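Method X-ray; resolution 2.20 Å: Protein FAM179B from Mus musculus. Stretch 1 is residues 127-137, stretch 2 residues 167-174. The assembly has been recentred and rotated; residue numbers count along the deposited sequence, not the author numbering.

Stretch 1, residues 127-137: YMKIFLKLMKE
Stretch 2, residues 167-174: ICSLLTYP

The apolar centre of the contact is built around Cys-168, whose CA-to-CB bond points toward the first stretch and whose chi1 is t. Its SG lies 3.6 Å from CE of Met-128 and 3.8 Å from CD2 of Leu-132, so the small thiol touches the ends of both side chains, with about 90° between the two contacts. Both leave their backbone sideways and reach the contact at their ends: Met-128 through an m, m, m conformation, Leu-132 through m, t.

These residues lie on two helices, helix 127-137 and the helix that opens stretch 2, whose axes approach to 11.1 Å and whose N-to-C directions differ by 48°. In register, the nearest CA atoms are those of Leu-132 and Ser-169, 7.7 Å apart. Helical phi/psi values near -60/-45 prevail through Ser-169; phi then grows more negative through Thr-172 (-98/-28), and psi switches abruptly to 147 at Tyr-173 (-121/147). The contact is modest, burying 308 Å² over both sides.

One turn beyond Leu-132, Met-135 points toward stretch 2 in an extended m, t, t rotamer. Its SD comes within 3.2 Å of OG of Ser-169 (chi1 t), a hydroxyl that is buried here without a hydrogen-bonding partner in the model. CB of Met-135 packs 3.8 Å from CE2 of Tyr-173, while SD of Met-135 sits obliquely, 5.4 Å from the centroid of the Tyr-173 ring.

At the polar edge, OG1 of Thr-172 (chi1 m) donates to O of Cys-168 at 2.7 Å, satisfying its hydroxyl within its own stretch. The CA-to-CB bond of Tyr-173 points toward the first helix, and with chi1 m and chi2 -79° its OH reaches the backbone around Lys-136. That OH lies 3.2 Å from N of Lys-136, but the angle is poor, and that amide already donates to O of Leu-132 at 2.9 Å. No direct hydrogen bond crosses the contact; instead, one water donates to O of Leu-132 at 2.8 Å and hydrogen-bonds OH of Tyr-173 at 2.6 Å.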

# COMPACT_ATOMS: atom_id res chain seq x y z
N TYR A 127 3.92 0.68 6.74
CA TYR A 127 2.78 0.69 5.84
C TYR A 127 2.69 -0.59 5.00
O TYR A 127 1.59 -1.00 4.62
CB TYR A 127 2.74 1.95 4.95
CG TYR A 127 3.79 2.19 3.89
CD1 TYR A 127 3.93 1.33 2.80
CD2 TYR A 127 4.57 3.35 3.93
CE1 TYR A 127 4.87 1.60 1.80
CE2 TYR A 127 5.50 3.62 2.95
CZ TYR A 127 5.65 2.75 1.89
OH TYR A 127 6.59 3.05 0.93
N MET A 128 3.81 -1.26 4.76
CA MET A 128 3.75 -2.56 4.10
C MET A 128 3.03 -3.58 5.00
O MET A 128 2.19 -4.40 4.51
CB MET A 128 5.14 -3.07 3.71
CG MET A 128 5.80 -2.37 2.51
SD MET A 128 4.70 -2.16 1.07
CE MET A 128 4.11 -3.84 0.77
N LYS A 129 3.35 -3.53 6.30
CA LYS A 129 2.58 -4.38 7.23
C LYS A 129 1.08 -4.13 7.11
O LYS A 129 0.26 -5.07 6.96
CB LYS A 129 3.01 -4.16 8.68
CG LYS A 129 4.37 -4.76 9.04
CD LYS A 129 4.83 -4.18 10.38
CE LYS A 129 6.17 -4.74 10.79
NZ LYS A 129 6.77 -3.84 11.82
N ILE A 130 0.71 -2.84 7.14
CA ILE A 130 -0.71 -2.51 7.04
C ILE A 130 -1.35 -3.03 5.74
O ILE A 130 -2.37 -3.73 5.80
CB ILE A 130 -0.94 -1.00 7.15
CG1 ILE A 130 -0.61 -0.55 8.57
CG2 ILE A 130 -2.39 -0.67 6.88
CD1 ILE A 130 -0.20 0.89 8.68
N PHE A 131 -0.77 -2.72 4.59
CA PHE A 131 -1.37 -3.15 3.33
C PHE A 131 -1.48 -4.69 3.21
O PHE A 131 -2.46 -5.18 2.65
CB PHE A 131 -0.59 -2.58 2.13
CG PHE A 131 -0.94 -1.15 1.79
CD1 PHE A 131 -2.20 -0.83 1.32
CD2 PHE A 131 -0.00 -0.13 1.96
CE1 PHE A 131 -2.53 0.49 1.02
CE2 PHE A 131 -0.33 1.19 1.65
CZ PHE A 131 -1.60 1.50 1.18
N LEU A 132 -0.49 -5.43 3.72
CA LEU A 132 -0.56 -6.88 3.64
C LEU A 132 -1.66 -7.41 4.55
O LEU A 132 -2.39 -8.35 4.17
CB LEU A 132 0.78 -7.53 4.00
CG LEU A 132 1.80 -7.41 2.87
CD1 LEU A 132 3.25 -7.66 3.35
CD2 LEU A 132 1.42 -8.33 1.72
N LYS A 133 -1.81 -6.81 5.73
CA LYS A 133 -2.94 -7.19 6.59
C LYS A 133 -4.29 -6.94 5.88
O LYS A 133 -5.18 -7.83 5.84
CB LYS A 133 -2.88 -6.44 7.92
CG LYS A 133 -3.78 -7.04 8.99
CD LYS A 133 -3.38 -8.49 9.27
CE LYS A 133 -4.22 -9.14 10.35
NZ LYS A 133 -3.46 -10.29 10.95
N LEU A 134 -4.43 -5.75 5.30
CA LEU A 134 -5.63 -5.40 4.56
C LEU A 134 -5.93 -6.44 3.49
O LEU A 134 -7.04 -6.93 3.39
CB LEU A 134 -5.52 -4.02 3.91
CG LEU A 134 -5.53 -2.77 4.80
CD1 LEU A 134 -5.51 -1.51 3.93
CD2 LEU A 134 -6.71 -2.75 5.76
N MET A 135 -4.92 -6.79 2.69
CA MET A 135 -5.13 -7.78 1.64
C MET A 135 -5.54 -9.13 2.19
O MET A 135 -6.34 -9.83 1.58
CB MET A 135 -3.88 -7.95 0.80
CG MET A 135 -3.57 -6.76 -0.03
SD MET A 135 -1.99 -6.96 -0.81
CE MET A 135 -1.95 -5.34 -1.54
N LYS A 136 -4.96 -9.49 3.33
CA LYS A 136 -5.30 -10.74 3.97
C LYS A 136 -6.77 -10.75 4.39
O LYS A 136 -7.43 -11.77 4.31
CB LYS A 136 -4.42 -10.96 5.19
CG LYS A 136 -4.62 -12.33 5.85
CD LYS A 136 -4.36 -12.28 7.35
CE LYS A 136 -3.05 -11.56 7.66
NZ LYS A 136 -1.88 -12.10 6.90
N GLU A 137 -7.28 -9.60 4.83
CA GLU A 137 -8.62 -9.54 5.41
C GLU A 137 -9.74 -9.36 4.38
O GLU A 137 -10.78 -10.01 4.48
CB GLU A 137 -8.69 -8.42 6.46
CG GLU A 137 -7.90 -8.72 7.74
CD GLU A 137 -8.42 -9.97 8.45
OE1 GLU A 137 -7.59 -10.84 8.81
OE2 GLU A 137 -9.66 -10.09 8.64
N ILE A 167 3.00 -5.15 -7.03
CA ILE A 167 3.97 -6.24 -7.23
C ILE A 167 3.98 -7.20 -6.05
O ILE A 167 3.93 -8.43 -6.19
CB ILE A 167 5.40 -5.71 -7.44
CG1 ILE A 167 5.49 -4.87 -8.70
CG2 ILE A 167 6.43 -6.89 -7.47
CD1 ILE A 167 6.78 -4.06 -8.80
N CYS A 168 4.03 -6.60 -4.86
CA CYS A 168 4.03 -7.35 -3.63
C CYS A 168 2.79 -8.28 -3.55
O CYS A 168 2.89 -9.48 -3.24
CB CYS A 168 4.09 -6.37 -2.47
SG CYS A 168 4.01 -7.11 -0.84
N SER A 169 1.64 -7.69 -3.84
CA SER A 169 0.37 -8.39 -3.89
C SER A 169 0.40 -9.60 -4.84
O SER A 169 -0.01 -10.70 -4.48
CB SER A 169 -0.74 -7.41 -4.31
OG SER A 169 -2.00 -7.84 -3.88
N LEU A 170 0.90 -9.39 -6.05
CA LEU A 170 0.89 -10.42 -7.07
C LEU A 170 1.91 -11.52 -6.75
O LEU A 170 1.79 -12.63 -7.25
CB LEU A 170 1.20 -9.83 -8.44
CG LEU A 170 0.12 -8.96 -9.10
CD1 LEU A 170 0.79 -7.93 -10.02
CD2 LEU A 170 -0.84 -9.88 -9.87
N LEU A 171 2.91 -11.19 -5.94
CA LEU A 171 3.86 -12.21 -5.50
C LEU A 171 3.40 -12.92 -4.20
O LEU A 171 3.99 -13.91 -3.80
CB LEU A 171 5.25 -11.59 -5.28
CG LEU A 171 6.09 -11.10 -6.47
CD1 LEU A 171 7.31 -10.32 -6.01
CD2 LEU A 171 6.51 -12.28 -7.33
N THR A 172 2.39 -12.39 -3.54
CA THR A 172 1.92 -12.99 -2.29
C THR A 172 0.69 -13.91 -2.49
O THR A 172 0.49 -14.87 -1.74
CB THR A 172 1.58 -11.89 -1.27
OG1 THR A 172 2.74 -11.09 -1.06
CG2 THR A 172 1.10 -12.47 0.06
N TYR A 173 -0.10 -13.62 -3.52
CA TYR A 173 -1.38 -14.27 -3.75
C TYR A 173 -1.41 -14.97 -5.10
O TYR A 173 -0.80 -14.50 -6.05
CB TYR A 173 -2.52 -13.24 -3.64
CG TYR A 173 -2.67 -12.73 -2.24
CD1 TYR A 173 -3.35 -13.49 -1.30
CD2 TYR A 173 -2.12 -11.51 -1.83
CE1 TYR A 173 -3.49 -13.05 0.00
CE2 TYR A 173 -2.24 -11.07 -0.52
CZ TYR A 173 -2.94 -11.85 0.39
OH TYR A 173 -3.10 -11.46 1.71
N PRO A 174 -2.14 -16.11 -5.19
CA PRO A 174 -2.24 -16.84 -6.46
C PRO A 174 -2.93 -16.04 -7.57
O PRO A 174 -3.69 -15.12 -7.29
CB PRO A 174 -3.07 -18.09 -6.09
CG PRO A 174 -3.83 -17.69 -4.86
CD PRO A 174 -2.97 -16.71 -4.12
O HOH W 1 -1.02 -10.39 2.85